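Cytochrome P450 268A2 Cyp268A2 (Mycobacterium marinum, PDB 6BLD) is a haem protein of the cytochrome P450 family, here with iron-containing protoporphyrin IX and (3E,5E)-6,10-dimethylundeca-3,5,9-trien-2-one bound. Local coordinates at residues Pro59-Val64 / Val86-Val91; Ala72-Asn77 / Val332-Ala337. One frame throughout, in Å; residues are numbered along the deposited sequence.

Contact 1: residues Pro59-Val64 / Val86-Val91; sequences PGFWAV and VLFENV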
ATOM      1  N   PRO A  59      -3.873  -1.408  25.277  1.00 29.57           N
ATOM      2  CA  PRO A  59      -4.712  -2.516  25.754  1.00 27.70           C
ATOM      3  C   PRO A  59      -5.232  -3.401  24.644  1.00 25.34           C
ATOM      4  O   PRO A  59      -5.647  -4.534  24.922  1.00 25.51           O
ATOM      5  CB  PRO A  59      -5.860  -1.798  26.474  1.00 28.20           C
ATOM      6  CG  PRO A  59      -5.990  -0.507  25.738  1.00 28.18           C
ATOM      7  CD  PRO A  59      -4.607  -0.131  25.248  1.00 28.47           C
ATOM      8  N   GLY A  60      -5.217  -2.933  23.415  1.00 22.60           N
ATOM      9  CA  GLY A  60      -5.691  -3.722  22.305  1.00 20.73           C
ATOM     10  C   GLY A  60      -6.178  -2.819  21.185  1.00 18.84           C
ATOM     11  O   GLY A  60      -5.712  -1.690  21.039  1.00 18.09           O
ATOM     12  N   PHE A  61      -7.120  -3.349  20.409  1.00 17.90           N
ATOM     13  CA  PHE A  61      -7.662  -2.627  19.267  1.00 16.93           C
ATOM     14  C   PHE A  61      -9.016  -3.217  18.903  1.00 17.03           C
ATOM     15  O   PHE A  61      -9.341  -4.351  19.265  1.00 17.49           O
ATOM     16  CB  PHE A  61      -6.714  -2.685  18.063  1.00 16.54           C
ATOM     17  CG  PHE A  61      -6.566  -4.060  17.470  1.00 16.84           C
ATOM     18  CD1 PHE A  61      -5.608  -4.937  17.951  1.00 17.19           C
ATOM     19  CD2 PHE A  61      -7.384  -4.477  16.429  1.00 17.05           C
ATOM     20  CE1 PHE A  61      -5.469  -6.202  17.408  1.00 17.31           C
ATOM     21  CE2 PHE A  61      -7.250  -5.740  15.885  1.00 17.35           C
ATOM     22  CZ  PHE A  61      -6.293  -6.603  16.376  1.00 17.55           C
ATOM     23  N   TRP A  62      -9.798  -2.427  18.172  1.00 16.95           N
ATOM     24  CA  TRP A  62     -11.069  -2.864  17.614  1.00 16.90           C
ATOM     25  C   TRP A  62     -10.851  -3.333  16.182  1.00 16.54           C
ATOM     26  O   TRP A  62     -10.279  -2.604  15.366  1.00 15.85           O
ATOM     27  CB  TRP A  62     -12.099  -1.735  17.643  1.00 16.61           C
ATOM     28  CG  TRP A  62     -12.647  -1.432  19.002  1.00 17.45           C
ATOM     29  CD1 TRP A  62     -12.303  -0.387  19.810  1.00 17.81           C
ATOM     30  CD2 TRP A  62     -13.648  -2.173  19.709  1.00 18.61           C
ATOM     31  NE1 TRP A  62     -13.025  -0.435  20.979  1.00 18.49           N
ATOM     32  CE2 TRP A  62     -13.858  -1.523  20.941  1.00 19.20           C
ATOM     33  CE3 TRP A  62     -14.384  -3.327  19.422  1.00 19.02           C
ATOM     34  CZ2 TRP A  62     -14.773  -1.986  21.883  1.00 20.26           C
ATOM     35  CZ3 TRP A  62     -15.292  -3.785  20.358  1.00 19.87           C
ATOM     36  CH2 TRP A  62     -15.479  -3.116  21.573  1.00 20.38           C
ATOM     37  N   ALA A  63     -11.310  -4.544  15.878  1.00 16.66           N
ATOM     38  CA  ALA A  63     -11.175  -5.109  14.541  1.00 16.05           C
ATOM     39  C   ALA A  63     -12.401  -4.748  13.713  1.00 16.41           C
ATOM     40  O   ALA A  63     -13.529  -5.090  14.083  1.00 17.77           O
ATOM     41  CB  ALA A  63     -10.995  -6.625  14.611  1.00 15.75           C
ATOM     42  N   VAL A  64     -12.180  -4.057  12.597  1.00 15.96           N
ATOM     43  CA  VAL A  64     -13.242  -3.636  11.689  1.00 16.81           C
ATOM     44  C   VAL A  64     -13.107  -4.460  10.417  1.00 17.36           C
ATOM     45  O   VAL A  64     -12.160  -4.273   9.642  1.00 17.61           O
ATOM     46  CB  VAL A  64     -13.174  -2.133  11.388  1.00 16.16           C
ATOM     47  CG1 VAL A  64     -14.272  -1.743  10.415  1.00 16.13           C
ATOM     48  CG2 VAL A  64     -13.282  -1.333  12.670  1.00 16.25           C
ATOM     49  N   VAL A  86      -1.040   5.378  12.450  1.00 12.61           N
ATOM     50  CA  VAL A  86      -1.928   4.688  11.522  1.00 13.35           C
ATOM     51  C   VAL A  86      -1.529   3.241  11.282  1.00 13.09           C
ATOM     52  O   VAL A  86      -2.248   2.523  10.587  1.00 12.18           O
ATOM     53  CB  VAL A  86      -2.026   5.438  10.176  1.00 13.52           C
ATOM     54  CG1 VAL A  86      -2.611   6.823  10.383  1.00 12.70           C
ATOM     55  CG2 VAL A  86      -0.660   5.517   9.507  1.00 12.35           C
ATOM     56  N   LEU A  87      -0.412   2.781  11.841  1.00 12.85           N
ATOM     57  CA  LEU A  87       0.054   1.421  11.607  1.00 12.91           C
ATOM     58  C   LEU A  87      -0.586   0.451  12.593  1.00 13.48           C
ATOM     59  O   LEU A  87      -0.817   0.785  13.759  1.00 14.20           O
ATOM     60  CB  LEU A  87       1.579   1.352  11.709  1.00 13.04           C
ATOM     61  CG  LEU A  87       2.342   2.004  10.551  1.00 13.22           C
ATOM     62  CD1 LEU A  87       3.802   1.570  10.544  1.00 13.02           C
ATOM     63  CD2 LEU A  87       1.683   1.693   9.214  1.00 13.46           C
ATOM     64  N   PHE A  88      -0.874  -0.758  12.105  1.00 13.69           N
ATOM     65  CA  PHE A  88      -1.483  -1.800  12.930  1.00 14.57           C
ATOM     66  C   PHE A  88      -0.551  -2.207  14.066  1.00 15.22           C
ATOM     67  O   PHE A  88      -0.922  -2.156  15.246  1.00 15.55           O
ATOM     68  CB  PHE A  88      -1.833  -3.000  12.043  1.00 14.94           C
ATOM     69  CG  PHE A  88      -2.512  -4.136  12.766  1.00 15.83           C
ATOM     70  CD1 PHE A  88      -3.255  -3.915  13.915  1.00 16.36           C
ATOM     71  CD2 PHE A  88      -2.418  -5.430  12.276  1.00 16.15           C
ATOM     72  CE1 PHE A  88      -3.876  -4.964  14.567  1.00 16.74           C
ATOM     73  CE2 PHE A  88      -3.040  -6.481  12.921  1.00 16.58           C
ATOM     74  CZ  PHE A  88      -3.770  -6.248  14.069  1.00 16.89           C
ATOM     75  N   GLU A  89       0.664  -2.619  13.725  1.00 15.22           N
ATOM     76  CA  GLU A  89       1.643  -3.023  14.721  1.00 15.63           C
ATOM     77  C   GLU A  89       2.272  -1.803  15.384  1.00 15.69           C
ATOM     78  O   GLU A  89       2.439  -0.749  14.765  1.00 15.09           O
ATOM     79  CB  GLU A  89       2.726  -3.886  14.071  1.00 15.63           C
ATOM     80  CG  GLU A  89       3.704  -4.513  15.044  1.00 16.28           C
ATOM     81  CD  GLU A  89       4.723  -5.386  14.347  1.00 16.95           C
ATOM     82  OE1 GLU A  89       4.383  -5.975  13.299  1.00 17.02           O
ATOM     83  OE2 GLU A  89       5.865  -5.482  14.843  1.00 17.52           O
ATOM     84  N   ASN A  90       2.612  -1.956  16.664  1.00 16.42           N
ATOM     85  CA  ASN A  90       3.304  -0.901  17.393  1.00 16.76           C
ATOM     86  C   ASN A  90       4.736  -0.778  16.884  1.00 16.64           C
ATOM     87  O   ASN A  90       5.501  -1.749  16.917  1.00 16.78           O
ATOM     88  CB  ASN A  90       3.285  -1.196  18.892  1.00 18.26           C
ATOM     89  CG  ASN A  90       1.951  -0.867  19.534  1.00 19.48           C
ATOM     90  OD1 ASN A  90       1.272   0.078  19.132  1.00 20.05           O
ATOM     91  ND2 ASN A  90       1.567  -1.651  20.536  1.00 20.01           N
ATOM     92  N   VAL A  91       5.095   0.415  16.421  1.00 16.36           N
ATOM     93  CA  VAL A  91       6.402   0.681  15.823  1.00 16.28           C
ATOM     94  C   VAL A  91       7.077   1.792  16.622  1.00 16.01           C
ATOM     95  O   VAL A  91       6.397   2.741  17.040  1.00 15.97           O
ATOM     96  CB  VAL A  91       6.258   1.057  14.338  1.00 16.39           C
ATOM     97  CG1 VAL A  91       7.600   1.439  13.728  1.00 16.76           C
ATOM     98  CG2 VAL A  91       5.616  -0.087  13.561  1.00 16.38           C
TER
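On one face of the mixed beta-sheet of this cytochrome P450, Phe-61 of the strand 61-64 meets Phe-88 of the loop that leads from strand 80-81 to helix 93-97. The two rings make a T-shaped (edge-to-face) pair: centroids 4.8 Å apart, planes at 83°. Phe-88 supplies the edge and Phe-61 the face. CE1 of Phe-88 stands over the middle of the Phe-61 ring, 3.4 Å from Phe-61 CZ, and CZ of Phe-88 follows it to the rim, also 3.4 Å from Phe-61 CZ.

The side chains reach each other from backbones well apart, since the CA atoms of Phe-61 and Phe-88 are 8.9 Å from one another. The two rings cover the gap between them: with CG trans to the backbone N (chi1 -178°), the Phe-88 ring stands out from the loop to meet the one from the strand. Phe-61 holds CG between its N and carbonyl carbon (chi1 67°), and a chi2 near a right angle presents the flat of the ring to the incoming edge.

The pair is built into a larger aromatic and aliphatic cluster. His-45 of the outermost strand 42-45 meets the Phe-61 ring at a shallow tilt, Phe-335 makes a further edge-to-face pair with Phe-88, and Val-333 packs on both phenylalanines. Buried and apolar, the contact depends on dispersion and on the weak electrostatic attraction of C-H groups for the pi cloud, so it adds a directional ring contact to the polar bonds of the loop, such as Leu-87 O to Arg-312 NE.

Contact 2: residues Ala72-Asn77 / Val332-Ala337; sequences AVSRTN and VVMFYA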
ATOM      1  N   ALA A  72     -17.022   3.743   6.980  1.00 16.75           N
ATOM      2  CA  ALA A  72     -17.471   4.637   8.043  1.00 16.86           C
ATOM      3  C   ALA A  72     -16.296   5.195   8.836  1.00 16.65           C
ATOM      4  O   ALA A  72     -16.245   6.398   9.120  1.00 17.48           O
ATOM      5  CB  ALA A  72     -18.443   3.905   8.969  1.00 16.90           C
ATOM      6  N   VAL A  73     -15.339   4.339   9.199  1.00 16.26           N
ATOM      7  CA  VAL A  73     -14.171   4.803   9.941  1.00 16.03           C
ATOM      8  C   VAL A  73     -13.330   5.744   9.085  1.00 15.96           C
ATOM      9  O   VAL A  73     -12.865   6.787   9.558  1.00 14.84           O
ATOM     10  CB  VAL A  73     -13.348   3.602  10.446  1.00 15.76           C
ATOM     11  CG1 VAL A  73     -12.001   4.060  10.998  1.00 15.00           C
ATOM     12  CG2 VAL A  73     -14.128   2.829  11.501  1.00 16.14           C
ATOM     13  N   SER A  74     -13.135   5.399   7.809  1.00 15.82           N
ATOM     14  CA  SER A  74     -12.266   6.196   6.948  1.00 15.73           C
ATOM     15  C   SER A  74     -12.823   7.596   6.721  1.00 16.65           C
ATOM     16  O   SER A  74     -12.073   8.579   6.743  1.00 16.46           O
ATOM     17  CB  SER A  74     -12.063   5.484   5.609  1.00 14.20           C
ATOM     18  OG  SER A  74     -11.734   4.120   5.797  1.00 13.88           O
ATOM     19  N   ARG A  75     -14.135   7.711   6.503  1.00 17.50           N
ATOM     20  CA  ARG A  75     -14.718   9.003   6.170  1.00 19.31           C
ATOM     21  C   ARG A  75     -15.021   9.853   7.396  1.00 19.14           C
ATOM     22  O   ARG A  75     -15.109  11.079   7.273  1.00 19.53           O
ATOM     23  CB  ARG A  75     -15.993   8.807   5.348  1.00 21.49           C
ATOM     24  CG  ARG A  75     -15.788   7.966   4.104  1.00 23.80           C
ATOM     25  CD  ARG A  75     -16.996   8.018   3.189  1.00 27.12           C
ATOM     26  NE  ARG A  75     -16.655   7.617   1.827  1.00 29.36           N
ATOM     27  CZ  ARG A  75     -16.177   8.446   0.905  1.00 30.90           C
ATOM     28  NH1 ARG A  75     -15.894   7.996  -0.311  1.00 31.35           N
ATOM     29  NH2 ARG A  75     -15.981   9.725   1.197  1.00 31.29           N
ATOM     30  N   THR A  76     -15.180   9.240   8.567  1.00 18.82           N
ATOM     31  CA  THR A  76     -15.442   9.989   9.796  1.00 19.45           C
ATOM     32  C   THR A  76     -14.129  10.285  10.527  1.00 19.75           C
ATOM     33  O   THR A  76     -13.905   9.889  11.669  1.00 20.06           O
ATOM     34  CB  THR A  76     -16.418   9.225  10.684  1.00 19.79           C
ATOM     35  OG1 THR A  76     -17.405   8.581   9.865  1.00 20.02           O
ATOM     36  CG2 THR A  76     -17.117  10.168  11.654  1.00 20.34           C
ATOM     37  N   ASN A  77     -13.248  11.005   9.825  1.00 19.76           N
ATOM     38  CA  ASN A  77     -11.931  11.322  10.367  1.00 20.20           C
ATOM     39  C   ASN A  77     -11.999  12.271  11.557  1.00 21.62           C
ATOM     40  O   ASN A  77     -11.041  12.336  12.334  1.00 21.88           O
ATOM     41  CB  ASN A  77     -11.038  11.919   9.278  1.00 19.52           C
ATOM     42  CG  ASN A  77     -11.572  13.231   8.739  1.00 20.50           C
ATOM     43  OD1 ASN A  77     -12.500  13.252   7.933  1.00 20.98           O
ATOM     44  ND2 ASN A  77     -10.985  14.336   9.184  1.00 21.21           N
ATOM     45  N   VAL A 332      -8.522   1.587  16.414  1.00 15.35           N
ATOM     46  CA  VAL A 332      -9.515   1.016  15.509  1.00 15.14           C
ATOM     47  C   VAL A 332      -8.799   0.627  14.223  1.00 14.46           C
ATOM     48  O   VAL A 332      -8.291   1.499  13.510  1.00 13.86           O
ATOM     49  CB  VAL A 332     -10.658   2.005  15.220  1.00 16.06           C
ATOM     50  CG1 VAL A 332     -11.629   1.417  14.217  1.00 16.60           C
ATOM     51  CG2 VAL A 332     -11.380   2.382  16.511  1.00 16.99           C
ATOM     52  N   VAL A 333      -8.762  -0.668  13.924  1.00 14.64           N
ATOM     53  CA  VAL A 333      -7.971  -1.200  12.818  1.00 14.26           C
ATOM     54  C   VAL A 333      -8.903  -1.631  11.694  1.00 14.28           C
ATOM     55  O   VAL A 333      -9.863  -2.377  11.922  1.00 14.67           O
ATOM     56  CB  VAL A 333      -7.088  -2.374  13.274  1.00 14.52           C
ATOM     57  CG1 VAL A 333      -6.314  -2.950  12.093  1.00 13.09           C
ATOM     58  CG2 VAL A 333      -6.141  -1.915  14.370  1.00 13.37           C
ATOM     59  N   MET A 334      -8.608  -1.173  10.481  1.00 13.72           N
ATOM     60  CA  MET A 334      -9.373  -1.510   9.289  1.00 13.26           C
ATOM     61  C   MET A 334      -8.665  -2.633   8.541  1.00 13.09           C
ATOM     62  O   MET A 334      -7.480  -2.515   8.212  1.00 12.80           O
ATOM     63  CB  MET A 334      -9.514  -0.282   8.390  1.00 13.63           C
ATOM     64  CG  MET A 334     -10.293   0.856   9.018  1.00 14.62           C
ATOM     65  SD  MET A 334     -10.667   2.147   7.827  1.00 15.89           S
ATOM     66  CE  MET A 334      -9.491   3.407   8.236  1.00 16.35           C
ATOM     67  N   PHE A 335      -9.384  -3.722   8.285  1.00 13.39           N
ATOM     68  CA  PHE A 335      -8.827  -4.883   7.594  1.00 13.50           C
ATOM     69  C   PHE A 335      -9.356  -4.876   6.163  1.00 13.48           C
ATOM     70  O   PHE A 335     -10.417  -5.429   5.864  1.00 13.85           O
ATOM     71  CB  PHE A 335      -9.168  -6.168   8.336  1.00 14.11           C
ATOM     72  CG  PHE A 335      -8.467  -6.296   9.658  1.00 14.42           C
ATOM     73  CD1 PHE A 335      -7.184  -6.812   9.726  1.00 14.47           C
ATOM     74  CD2 PHE A 335      -9.083  -5.888  10.831  1.00 14.91           C
ATOM     75  CE1 PHE A 335      -6.528  -6.929  10.940  1.00 14.90           C
ATOM     76  CE2 PHE A 335      -8.434  -6.002  12.048  1.00 15.65           C
ATOM     77  CZ  PHE A 335      -7.153  -6.523  12.102  1.00 15.41           C
ATOM     78  N   TYR A 336      -8.593  -4.239   5.270  1.00 13.18           N
ATOM     79  CA  TYR A 336      -9.051  -4.029   3.900  1.00 14.23           C
ATOM     80  C   TYR A 336      -9.263  -5.342   3.154  1.00 14.55           C
ATOM     81  O   TYR A 336     -10.155  -5.431   2.303  1.00 13.89           O
ATOM     82  CB  TYR A 336      -8.052  -3.153   3.148  1.00 13.00           C
ATOM     83  CG  TYR A 336      -7.814  -1.801   3.781  1.00 13.90           C
ATOM     84  CD1 TYR A 336      -6.539  -1.406   4.166  1.00 13.45           C
ATOM     85  CD2 TYR A 336      -8.864  -0.915   3.985  1.00 14.10           C
ATOM     86  CE1 TYR A 336      -6.318  -0.167   4.738  1.00 13.78           C
ATOM     87  CE2 TYR A 336      -8.654   0.324   4.555  1.00 13.78           C
ATOM     88  CZ  TYR A 336      -7.380   0.694   4.929  1.00 14.15           C
ATOM     89  OH  TYR A 336      -7.171   1.930   5.494  1.00 15.12           O
ATOM     90  N   ALA A 337      -8.451  -6.363   3.444  1.00 14.33           N
ATOM     91  CA  ALA A 337      -8.647  -7.658   2.802  1.00 14.49           C
ATOM     92  C   ALA A 337      -9.969  -8.289   3.214  1.00 15.38           C
ATOM     93  O   ALA A 337     -10.607  -8.977   2.409  1.00 15.70           O
ATOM     94  CB  ALA A 337      -7.486  -8.598   3.132  1.00 14.05           C
TER
HETATM   95  O   HOH W   1      -9.033   3.908   4.779  1.00 13.12           O
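Val-73, on the buried side of helix 67-75, overlaps two residues of strand 331-335 with its two methyls. CG2 lies 4.0 Å from CG1 of Val-332, while CG1 packs 3.8 Å from the terminal methyl CE of Met-334. The side chains of Val-73 and Met-334 run past each other in opposite senses, and a bend at the end of the methionine (chi3 -103°) turns CE along the valine. Val-332 and Met-334, two apart on the strand, both send CB toward the helix, and Val-333 between them points away; one face of the strand therefore receives the helix, by its position the B helix of the P450 fold.

Beside the valine, Ser-74 OG comes 3.0 Å from Met-334 SD, a short non-bonded approach, the hydroxyl being hydrogen-bonded instead to the carbonyl O of Ile-70, one turn back in the helix. It also accepts a bond from a water, 2.9 Å from Ser-74 OG, and the same water is 2.8 Å from Tyr-336 OH. Tyr-336 opens the short helix 336-339, so the water bridges the two helices alongside the sulfur.

The interface thus divides into an aliphatic part, held by dispersion between valine and methionine groups, and a polar part at Ser-74, whose side chain is about 5 Å from the haem and whose buried hydroxyl is satisfied by its own helix and a bridging water.

From the N terminus the chain lays down strand 61-64, passes through helix 67-75 and strand 80-81, and enters the loop 86-91, where contact 1 closes a short loop of 21 residues. Contact 2 starts inside that span, on residues 72-77, but reaches its partner only after 254 intervening residues, mostly helical; the two loops therefore cross rather than nest. They meet in the sheet, where strands 61-64 and 331-335 are neighbours joined by backbone hydrogen bonds, Val-333 N to Trp-62 O and Val-64 N to Val-333 O. Together they tie the early loop and helix 67-75 to a sheet completed by the late strand 331-335.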